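Local coordinates for agarase (Pseudoalteromonas fuliginea, PDB 6XJ9), which probably cleaves agarose as a family 50 glycoside hydrolase, at residues L529-K539 with E569-D577; S588-F599 with P626-V637. One frame throughout, in Å; residues are numbered along the deposited sequence. Where two conformers were deposited one is given.

Contact 1 (L529-K539 with E569-D577)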
loop_
_atom_site.group_PDB
_atom_site.type_symbol
_atom_site.label_atom_id
_atom_site.label_comp_id
_atom_site.label_asym_id
_atom_site.label_seq_id
_atom_site.Cartn_x
_atom_site.Cartn_y
_atom_site.Cartn_z
ATOM N N LEU A 529 -41.530 9.458 -33.338
ATOM C CA LEU A 529 -42.957 9.702 -33.537
ATOM C C LEU A 529 -43.161 10.847 -34.529
ATOM O O LEU A 529 -44.184 10.898 -35.214
ATOM C CB LEU A 529 -43.621 10.040 -32.197
ATOM C CG LEU A 529 -44.001 8.860 -31.303
ATOM C CD1 LEU A 529 -44.301 9.322 -29.885
ATOM C CD2 LEU A 529 -45.191 8.100 -31.869
ATOM N N GLY A 530 -42.172 11.751 -34.593
ATOM C CA GLY A 530 -42.254 12.970 -35.384
ATOM C C GLY A 530 -41.914 12.738 -36.854
ATOM O O GLY A 530 -41.951 13.678 -37.654
ATOM N N ARG A 531 -41.598 11.479 -37.193
ATOM C CA ARG A 531 -41.130 11.104 -38.519
ATOM C C ARG A 531 -42.189 10.266 -39.240
ATOM O O ARG A 531 -43.187 9.853 -38.644
ATOM C CB ARG A 531 -39.759 10.417 -38.429
ATOM C CG ARG A 531 -38.702 11.240 -37.703
ATOM C CD ARG A 531 -37.406 10.509 -37.408
ATOM N NE ARG A 531 -36.714 10.160 -38.639
ATOM C CZ ARG A 531 -35.717 9.289 -38.757
ATOM N NH1 ARG A 531 -35.262 8.632 -37.703
ATOM N NH2 ARG A 531 -35.178 9.070 -39.948
ATOM N N ASP A 532 -41.946 10.011 -40.535
ATOM C CA ASP A 532 -42.935 9.405 -41.414
ATOM C C ASP A 532 -42.796 7.884 -41.405
ATOM O O ASP A 532 -41.721 7.347 -41.666
ATOM C CB ASP A 532 -42.836 9.975 -42.832
ATOM C CG ASP A 532 -43.970 9.570 -43.769
ATOM O OD1 ASP A 532 -44.867 8.816 -43.340
ATOM O OD2 ASP A 532 -43.939 10.009 -44.937
ATOM N N ALA A 533 -43.924 7.206 -41.167
ATOM C CA ALA A 533 -43.997 5.755 -41.193
ATOM C C ALA A 533 -43.484 5.183 -42.514
ATOM O O ALA A 533 -42.982 4.065 -42.522
ATOM C CB ALA A 533 -45.409 5.297 -40.907
ATOM N N LYS A 534 -43.601 5.953 -43.609
ATOM C CA LYS A 534 -43.303 5.484 -44.958
ATOM C C LYS A 534 -41.815 5.197 -45.132
ATOM O O LYS A 534 -41.438 4.290 -45.872
ATOM C CB LYS A 534 -43.744 6.510 -46.010
ATOM C CG LYS A 534 -45.011 6.153 -46.777
ATOM C CD LYS A 534 -45.551 7.289 -47.628
ATOM C CE LYS A 534 -47.015 7.134 -47.988
ATOM N NZ LYS A 534 -47.243 6.001 -48.916
ATOM N N THR A 535 -40.963 5.981 -44.464
ATOM C CA THR A 535 -39.531 5.859 -44.686
ATOM C C THR A 535 -38.785 5.505 -43.398
ATOM O O THR A 535 -37.565 5.398 -43.427
ATOM C CB THR A 535 -38.955 7.125 -45.336
ATOM O OG1 THR A 535 -39.333 8.241 -44.533
ATOM C CG2 THR A 535 -39.413 7.325 -46.765
ATOM N N VAL A 536 -39.509 5.321 -42.281
ATOM C CA VAL A 536 -38.879 5.065 -40.990
ATOM C C VAL A 536 -39.501 3.809 -40.376
ATOM O O VAL A 536 -40.540 3.879 -39.718
ATOM C CB VAL A 536 -39.003 6.279 -40.043
ATOM C CG1 VAL A 536 -38.327 6.026 -38.701
ATOM C CG2 VAL A 536 -38.476 7.567 -40.662
ATOM N N PRO A 537 -38.914 2.612 -40.597
ATOM C CA PRO A 537 -39.491 1.362 -40.091
ATOM C C PRO A 537 -39.923 1.364 -38.623
ATOM O O PRO A 537 -41.009 0.891 -38.305
ATOM C CB PRO A 537 -38.387 0.341 -40.379
ATOM C CG PRO A 537 -37.729 0.884 -41.640
ATOM C CD PRO A 537 -37.739 2.385 -41.447
ATOM N N THR A 538 -39.089 1.912 -37.732
ATOM C CA THR A 538 -39.447 1.954 -36.322
ATOM C C THR A 538 -40.731 2.756 -36.114
ATOM O O THR A 538 -41.525 2.434 -35.234
ATOM C CB THR A 538 -38.303 2.462 -35.438
ATOM O OG1 THR A 538 -37.252 1.499 -35.535
ATOM C CG2 THR A 538 -38.729 2.611 -33.991
ATOM N N LYS A 539 -40.922 3.825 -36.894
ATOM C CA LYS A 539 -42.143 4.606 -36.768
ATOM C C LYS A 539 -43.338 3.789 -37.269
ATOM O O LYS A 539 -44.389 3.764 -36.635
ATOM C CB LYS A 539 -42.013 5.971 -37.454
ATOM C CG LYS A 539 -43.331 6.725 -37.641
ATOM C CD LYS A 539 -44.076 7.028 -36.341
ATOM C CE LYS A 539 -45.345 7.835 -36.536
ATOM N NZ LYS A 539 -45.087 9.132 -37.211
ATOM N N GLU A 569 -52.307 11.292 -40.447
ATOM C CA GLU A 569 -51.561 12.384 -39.839
ATOM C C GLU A 569 -50.538 11.793 -38.867
ATOM O O GLU A 569 -49.360 12.138 -38.921
ATOM C CB GLU A 569 -52.478 13.398 -39.142
ATOM C CG GLU A 569 -51.792 14.726 -38.834
ATOM C CD GLU A 569 -52.560 15.737 -37.990
ATOM O OE1 GLU A 569 -53.806 15.752 -38.058
ATOM O OE2 GLU A 569 -51.907 16.515 -37.263
ATOM N N PHE A 570 -51.006 10.878 -38.004
ATOM C CA PHE A 570 -50.175 10.274 -36.975
ATOM C C PHE A 570 -48.956 9.622 -37.620
ATOM O O PHE A 570 -47.823 9.841 -37.186
ATOM C CB PHE A 570 -50.983 9.298 -36.117
ATOM C CG PHE A 570 -50.179 8.628 -35.032
ATOM C CD1 PHE A 570 -50.224 9.093 -33.726
ATOM C CD2 PHE A 570 -49.351 7.550 -35.322
ATOM C CE1 PHE A 570 -49.466 8.487 -32.732
ATOM C CE2 PHE A 570 -48.599 6.942 -34.327
ATOM C CZ PHE A 570 -48.655 7.415 -33.034
ATOM N N ASP A 571 -49.220 8.851 -38.680
ATOM C CA ASP A 571 -48.233 8.084 -39.422
ATOM C C ASP A 571 -47.211 9.009 -40.074
ATOM O O ASP A 571 -46.029 8.669 -40.147
ATOM C CB ASP A 571 -48.919 7.195 -40.462
ATOM C CG ASP A 571 -49.702 6.051 -39.840
ATOM O OD1 ASP A 571 -49.668 5.928 -38.592
ATOM O OD2 ASP A 571 -50.342 5.292 -40.603
ATOM N N LYS A 572 -47.686 10.165 -40.555
ATOM C CA LYS A 572 -46.850 11.129 -41.258
ATOM C C LYS A 572 -45.853 11.762 -40.287
ATOM O O LYS A 572 -44.702 12.006 -40.649
ATOM C CB LYS A 572 -47.722 12.204 -41.921
ATOM C CG LYS A 572 -47.007 13.138 -42.892
ATOM C CD LYS A 572 -47.932 14.169 -43.527
ATOM C CE LYS A 572 -47.198 15.183 -44.385
ATOM N NZ LYS A 572 -48.079 16.299 -44.814
ATOM N N GLY A 573 -46.311 12.038 -39.061
ATOM C CA GLY A 573 -45.499 12.743 -38.083
ATOM C C GLY A 573 -46.364 13.414 -37.022
ATOM O O GLY A 573 -47.304 14.127 -37.361
ATOM N N VAL A 574 -46.040 13.162 -35.742
ATOM C CA VAL A 574 -46.697 13.805 -34.611
ATOM C C VAL A 574 -45.642 14.556 -33.814
ATOM O O VAL A 574 -44.573 14.013 -33.548
ATOM C CB VAL A 574 -47.386 12.797 -33.667
ATOM C CG1 VAL A 574 -48.340 13.481 -32.697
ATOM C CG2 VAL A 574 -48.072 11.657 -34.397
ATOM N N THR A 575 -45.974 15.783 -33.400
ATOM C CA THR A 575 -45.202 16.454 -32.367
ATOM C C THR A 575 -45.915 16.243 -31.039
ATOM O O THR A 575 -46.968 16.834 -30.827
ATOM C CB THR A 575 -45.064 17.957 -32.653
ATOM O OG1 THR A 575 -44.503 18.092 -33.957
ATOM C CG2 THR A 575 -44.199 18.667 -31.634
ATOM N N ILE A 576 -45.342 15.405 -30.160
ATOM C CA ILE A 576 -45.999 15.113 -28.888
ATOM C C ILE A 576 -45.916 16.323 -27.968
ATOM O O ILE A 576 -45.028 17.163 -28.104
ATOM C CB ILE A 576 -45.470 13.834 -28.196
ATOM C CG1 ILE A 576 -43.970 13.902 -27.892
ATOM C CG2 ILE A 576 -45.831 12.589 -28.993
ATOM C CD1 ILE A 576 -43.631 14.548 -26.568
ATOM N N ASP A 577 -46.863 16.383 -27.024
ATOM C CA ASP A 577 -46.884 17.383 -25.972
ATOM C C ASP A 577 -45.962 16.933 -24.842
ATOM O O ASP A 577 -46.298 16.012 -24.108
ATOM C CB ASP A 577 -48.319 17.609 -25.477
ATOM C CG ASP A 577 -48.426 18.689 -24.415
ATOM O OD1 ASP A 577 -47.375 19.080 -23.874
ATOM O OD2 ASP A 577 -49.562 19.139 -24.149
#
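The ring of Phe-570 is met obliquely by Leu-529, whose CD2 lies 3.7 Å from CZ of Phe-570, and by the CE methylene of Lys-539; at its edge, in plane, lies Asp-571 OD1. Asp-571 OD1 is hydrogen-bonded to Ser-543 OG, and OD2 forms a salt bridge with Lys-547. The other branch of Leu-529 crosses Ile-576 at about a right angle, CD1 to CG2 3.7 Å. Lys-539 has CG anti to its backbone N (chi1 167°) and bends at chi2 and chi4, which brings NZ under the last turn of helix 567-572. There Phe-570 O accepts from Lys-539 NZ at 2.8 Å, in the carbonyl plane, and Asp-571 O adds a weak bond. Lys-539 NZ also bonds Leu-529 O (2.8 Å), whose other face receives Val-574 N at 3.0 Å; one ammonium thus draws both segments together. Beyond it, Ala-533 N donates to Asp-571 O (2.8 Å, 164° at the hydrogen). Gly-573, with positive phi, turns the chain out of the helix beside Gly-530. Asp-532 OD1 accepts from Lys-534 N, an Asx turn within the 530-536 loop. The contact as a whole is a helix C-terminus, that of 567-572, where a buried lysine gathers main-chain carbonyls from both segments.

Contact 2 (S588-F599 with P626-V637); sequences SILLTAYADKYF and PIEVVKASAKYV
Two helices pack here: the axes of segment 588-599, part of helix 584-609, and of helix 627-634 approach to 8.2 Å, their directions 38° apart, the second helix leading from strand 620-621 to strand 640-643. Alanines make the close approach possible: Ala-595 CB meets Ala-632 CB at 3.6 Å, and Ala-632 CB also rests against the backbone of Asp-596. Val-629 packs alongside, its CG2 against Ala-595 CB and Leu-591 CG and its CG1 toward the Phe-599 ring. Phe-599 is sandwiched. Ser-633 CB sits over the centre of one face, a CH-pi contact 3.5 Å from CB to the ring centroid and only 8° off the normal, while Tyr-598 CD2 of its own helix lies over the centre of the opposite face. Ser-633 OG turns back to Val-630 O, which leaves the CB methylene to meet the ring. Polar groups finish both ends. Tyr-636 OH donates to Asp-596 OD1 at 2.8 Å, on the syn side and 34° out of the carboxylate plane; this oxygen lies in the plane of the Tyr-636 ring, at its edge. The Asp-596 side chain extends away from its backbone N, which directs the carboxylate at the tyrosine. At the other end Glu-628, bent at chi2, brings OE2 to Ser-588 OG, a bond modelled so short that its length is doubtful; His-521 and Tyr-522 also bind this carboxylate. Such helices, running in the same general direction and linked through strand 620-621, are consistent with the outer layer of the (beta/alpha)8 barrel expected in this family.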
loop_
_atom_site.group_PDB
_atom_site.type_symbol
_atom_site.label_atom_id
_atom_site.label_comp_id
_atom_site.label_asym_id
_atom_site.label_seq_id
_atom_site.Cartn_x
_atom_site.Cartn_y
_atom_site.Cartn_z
ATOM N N SER A 588 -43.583 4.147 -22.918
ATOM C CA SER A 588 -42.970 2.975 -22.319
ATOM C C SER A 588 -43.144 1.746 -23.211
ATOM O O SER A 588 -42.220 0.948 -23.344
ATOM C CB SER A 588 -43.539 2.757 -20.953
ATOM O OG SER A 588 -42.597 2.081 -20.143
ATOM N N ILE A 589 -44.335 1.605 -23.810
ATOM C CA ILE A 589 -44.663 0.498 -24.701
ATOM C C ILE A 589 -43.782 0.587 -25.946
ATOM O O ILE A 589 -43.226 -0.420 -26.393
ATOM C CB ILE A 589 -46.173 0.503 -25.039
ATOM C CG1 ILE A 589 -47.012 -0.071 -23.886
ATOM C CG2 ILE A 589 -46.464 -0.212 -26.351
ATOM C CD1 ILE A 589 -48.514 0.117 -24.049
ATOM N N LEU A 590 -43.626 1.816 -26.456
ATOM C CA LEU A 590 -42.888 2.079 -27.681
ATOM C C LEU A 590 -41.394 1.856 -27.445
ATOM O O LEU A 590 -40.754 1.144 -28.223
ATOM C CB LEU A 590 -43.219 3.487 -28.196
ATOM C CG LEU A 590 -44.678 3.718 -28.611
ATOM C CD1 LEU A 590 -44.884 5.106 -29.223
ATOM C CD2 LEU A 590 -45.164 2.643 -29.567
ATOM N N LEU A 591 -40.855 2.389 -26.343
ATOM C CA LEU A 591 -39.448 2.158 -26.020
ATOM C C LEU A 591 -39.166 0.668 -25.775
ATOM O O LEU A 591 -38.181 0.134 -26.284
ATOM C CB LEU A 591 -38.995 3.039 -24.852
ATOM C CG LEU A 591 -37.520 2.885 -24.457
ATOM C CD1 LEU A 591 -36.610 3.212 -25.641
ATOM C CD2 LEU A 591 -37.175 3.777 -23.269
ATOM N N THR A 592 -40.029 -0.016 -25.023
ATOM C CA THR A 592 -39.870 -1.456 -24.835
ATOM C C THR A 592 -39.837 -2.173 -26.185
ATOM O O THR A 592 -39.016 -3.058 -26.386
ATOM C CB THR A 592 -40.968 -2.054 -23.944
ATOM O OG1 THR A 592 -40.935 -1.340 -22.711
ATOM C CG2 THR A 592 -40.768 -3.530 -23.658
ATOM N N ALA A 593 -40.745 -1.795 -27.098
ATOM C CA ALA A 593 -40.888 -2.445 -28.390
ATOM C C ALA A 593 -39.611 -2.276 -29.216
ATOM O O ALA A 593 -39.166 -3.204 -29.893
ATOM C CB ALA A 593 -42.101 -1.898 -29.127
ATOM N N TYR A 594 -39.047 -1.068 -29.173
ATOM C CA TYR A 594 -37.793 -0.783 -29.850
ATOM C C TYR A 594 -36.711 -1.719 -29.322
ATOM O O TYR A 594 -36.083 -2.442 -30.091
ATOM C CB TYR A 594 -37.422 0.707 -29.758
ATOM C CG TYR A 594 -36.052 1.026 -30.304
ATOM C CD1 TYR A 594 -35.881 1.333 -31.644
ATOM C CD2 TYR A 594 -34.925 0.982 -29.490
ATOM C CE1 TYR A 594 -34.627 1.585 -32.174
ATOM C CE2 TYR A 594 -33.662 1.241 -30.001
ATOM C CZ TYR A 594 -33.519 1.557 -31.344
ATOM O OH TYR A 594 -32.284 1.804 -31.864
ATOM N N ALA A 595 -36.504 -1.711 -28.004
ATOM C CA ALA A 595 -35.433 -2.489 -27.394
ATOM C C ALA A 595 -35.680 -3.990 -27.576
ATOM O O ALA A 595 -34.746 -4.772 -27.753
ATOM C CB ALA A 595 -35.308 -2.131 -25.932
ATOM N N ASP A 596 -36.957 -4.388 -27.553
ATOM C CA ASP A 596 -37.298 -5.793 -27.720
ATOM C C ASP A 596 -36.827 -6.315 -29.080
ATOM O O ASP A 596 -36.308 -7.431 -29.179
ATOM C CB ASP A 596 -38.794 -6.025 -27.512
ATOM C CG ASP A 596 -39.184 -7.445 -27.849
ATOM O OD1 ASP A 596 -39.082 -8.305 -26.965
ATOM O OD2 ASP A 596 -39.549 -7.675 -29.001
ATOM N N LYS A 597 -37.028 -5.510 -30.129
ATOM C CA LYS A 597 -36.624 -5.883 -31.475
ATOM C C LYS A 597 -35.100 -5.860 -31.567
ATOM O O LYS A 597 -34.499 -6.751 -32.173
ATOM C CB LYS A 597 -37.336 -5.008 -32.514
ATOM C CG LYS A 597 -36.984 -5.271 -33.979
ATOM C CD LYS A 597 -37.487 -6.603 -34.520
ATOM C CE LYS A 597 -37.307 -6.752 -36.023
ATOM N NZ LYS A 597 -37.541 -8.153 -36.462
ATOM N N TYR A 598 -34.466 -4.866 -30.933
ATOM C CA TYR A 598 -33.008 -4.853 -30.906
ATOM C C TYR A 598 -32.484 -6.183 -30.381
ATOM O O TYR A 598 -31.657 -6.827 -31.033
ATOM C CB TYR A 598 -32.401 -3.719 -30.069
ATOM C CG TYR A 598 -30.904 -3.855 -29.896
ATOM C CD1 TYR A 598 -30.043 -3.529 -30.933
ATOM C CD2 TYR A 598 -30.335 -4.327 -28.723
ATOM C CE1 TYR A 598 -28.669 -3.654 -30.813
ATOM C CE2 TYR A 598 -28.957 -4.454 -28.584
ATOM C CZ TYR A 598 -28.121 -4.111 -29.632
ATOM O OH TYR A 598 -26.759 -4.236 -29.541
ATOM N N PHE A 599 -32.934 -6.555 -29.174
ATOM C CA PHE A 599 -32.393 -7.728 -28.505
ATOM C C PHE A 599 -32.810 -9.018 -29.203
ATOM O O PHE A 599 -32.067 -9.992 -29.169
ATOM C CB PHE A 599 -32.695 -7.697 -27.004
ATOM C CG PHE A 599 -31.835 -6.688 -26.287
ATOM C CD1 PHE A 599 -30.494 -6.959 -26.041
ATOM C CD2 PHE A 599 -32.347 -5.454 -25.898
ATOM C CE1 PHE A 599 -29.683 -6.023 -25.415
ATOM C CE2 PHE A 599 -31.535 -4.525 -25.261
ATOM C CZ PHE A 599 -30.204 -4.805 -25.031
ATOM N N PRO A 626 -32.490 2.762 -19.228
ATOM C CA PRO A 626 -33.941 2.809 -19.038
ATOM C C PRO A 626 -34.438 1.419 -18.647
ATOM O O PRO A 626 -34.013 0.418 -19.236
ATOM C CB PRO A 626 -34.488 3.168 -20.425
ATOM C CG PRO A 626 -33.329 3.871 -21.119
ATOM C CD PRO A 626 -32.073 3.213 -20.567
ATOM N N ILE A 627 -35.333 1.364 -17.650
ATOM C CA ILE A 627 -35.912 0.102 -17.193
ATOM C C ILE A 627 -36.554 -0.659 -18.356
ATOM O O ILE A 627 -36.506 -1.881 -18.380
ATOM C CB ILE A 627 -36.879 0.282 -15.996
ATOM C CG1 ILE A 627 -37.189 -1.048 -15.293
ATOM C CG2 ILE A 627 -38.166 0.984 -16.421
ATOM C CD1 ILE A 627 -36.006 -1.660 -14.546
ATOM N N GLU A 628 -37.130 0.051 -19.337
ATOM C CA GLU A 628 -37.819 -0.605 -20.441
ATOM C C GLU A 628 -36.832 -1.416 -21.279
ATOM O O GLU A 628 -37.164 -2.473 -21.826
ATOM C CB GLU A 628 -38.512 0.424 -21.335
ATOM C CG GLU A 628 -39.719 1.079 -20.685
ATOM C CD GLU A 628 -39.467 2.383 -19.948
ATOM O OE1 GLU A 628 -38.293 2.686 -19.641
ATOM O OE2 GLU A 628 -40.461 3.108 -19.686
ATOM N N VAL A 629 -35.614 -0.886 -21.384
ATOM C CA VAL A 629 -34.579 -1.469 -22.219
ATOM C C VAL A 629 -33.996 -2.664 -21.472
ATOM O O VAL A 629 -33.760 -3.713 -22.073
ATOM C CB VAL A 629 -33.522 -0.408 -22.594
ATOM C CG1 VAL A 629 -32.363 -1.004 -23.386
ATOM C CG2 VAL A 629 -34.154 0.751 -23.360
ATOM N N VAL A 630 -33.806 -2.516 -20.152
ATOM C CA VAL A 630 -33.274 -3.608 -19.350
ATOM C C VAL A 630 -34.264 -4.778 -19.375
ATOM O O VAL A 630 -33.876 -5.938 -19.526
ATOM C CB VAL A 630 -32.970 -3.198 -17.895
ATOM C CG1 VAL A 630 -32.491 -4.402 -17.092
ATOM C CG2 VAL A 630 -31.958 -2.080 -17.800
ATOM N N LYS A 631 -35.546 -4.441 -19.209
ATOM C CA LYS A 631 -36.633 -5.408 -19.223
ATOM C C LYS A 631 -36.654 -6.144 -20.560
ATOM O O LYS A 631 -36.755 -7.362 -20.585
ATOM C CB LYS A 631 -37.971 -4.745 -18.865
ATOM C CG LYS A 631 -39.174 -5.682 -18.852
ATOM C CD LYS A 631 -40.506 -4.961 -18.653
ATOM C CE LYS A 631 -41.682 -5.850 -18.995
ATOM N NZ LYS A 631 -42.973 -5.183 -18.704
ATOM N N ALA A 632 -36.546 -5.408 -21.672
ATOM C CA ALA A 632 -36.559 -6.036 -22.985
ATOM C C ALA A 632 -35.389 -7.008 -23.104
ATOM O O ALA A 632 -35.569 -8.138 -23.560
ATOM C CB ALA A 632 -36.538 -4.997 -24.083
ATOM N N SER A 633 -34.199 -6.584 -22.646
ATOM C CA SER A 633 -33.006 -7.413 -22.753
ATOM C C SER A 633 -33.138 -8.726 -21.975
ATOM O O SER A 633 -32.641 -9.768 -22.415
ATOM C CB SER A 633 -31.766 -6.644 -22.358
ATOM O OG SER A 633 -31.596 -6.623 -20.953
ATOM N N ALA A 634 -33.810 -8.668 -20.819
ATOM C CA ALA A 634 -33.891 -9.789 -19.892
ATOM C C ALA A 634 -34.570 -11.001 -20.530
ATOM O O ALA A 634 -34.335 -12.124 -20.110
ATOM C CB ALA A 634 -34.591 -9.366 -18.622
ATOM N N LYS A 635 -35.374 -10.755 -21.567
ATOM C CA LYS A 635 -36.117 -11.786 -22.272
ATOM C C LYS A 635 -35.228 -12.516 -23.277
ATOM O O LYS A 635 -35.674 -13.478 -23.890
ATOM C CB LYS A 635 -37.271 -11.139 -23.046
ATOM C CG LYS A 635 -38.327 -10.439 -22.198
ATOM C CD LYS A 635 -39.519 -9.948 -23.005
ATOM C CE LYS A 635 -39.215 -8.716 -23.831
ATOM N NZ LYS A 635 -39.634 -7.471 -23.142
ATOM N N TYR A 636 -33.993 -12.040 -23.488
ATOM C CA TYR A 636 -33.187 -12.592 -24.567
ATOM C C TYR A 636 -31.785 -12.997 -24.125
ATOM O O TYR A 636 -31.295 -14.029 -24.577
ATOM C CB TYR A 636 -33.138 -11.643 -25.771
ATOM C CG TYR A 636 -34.477 -11.376 -26.414
ATOM C CD1 TYR A 636 -35.051 -12.290 -27.287
ATOM C CD2 TYR A 636 -35.189 -10.223 -26.124
ATOM C CE1 TYR A 636 -36.288 -12.056 -27.870
ATOM C CE2 TYR A 636 -36.429 -9.970 -26.701
ATOM C CZ TYR A 636 -36.974 -10.884 -27.585
ATOM O OH TYR A 636 -38.190 -10.634 -28.163
ATOM N N VAL A 637 -31.146 -12.191 -23.269
ATOM C CA VAL A 637 -29.748 -12.385 -22.905
ATOM C C VAL A 637 -29.609 -13.476 -21.850
ATOM O O VAL A 637 -30.521 -13.716 -21.071
ATOM C CB VAL A 637 -29.104 -11.071 -22.427
ATOM C CG1 VAL A 637 -29.350 -9.949 -23.434
ATOM C CG2 VAL A 637 -29.608 -10.658 -21.047
#

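In the fold
Followed from the N-terminal side, the chain leaves helix 523-529 and enters contact 1, which closes a largely helical loop containing helix 553-560. Helix 584-609 follows soon after, and contact 2 opens on it; strands 614-615 and 620-621 lie in the second loop, which closes at helix 627-634. The two loops are in series, neither enclosing nor crossing the other. Their centres are 20 Å apart, yet they touch: Leu-529 packs on Leu-590 and Thr-538 on Tyr-594. Helix 584-609 therefore joins the helices around contact 1 to the body carrying the parallel strands 620-621 and 640-643.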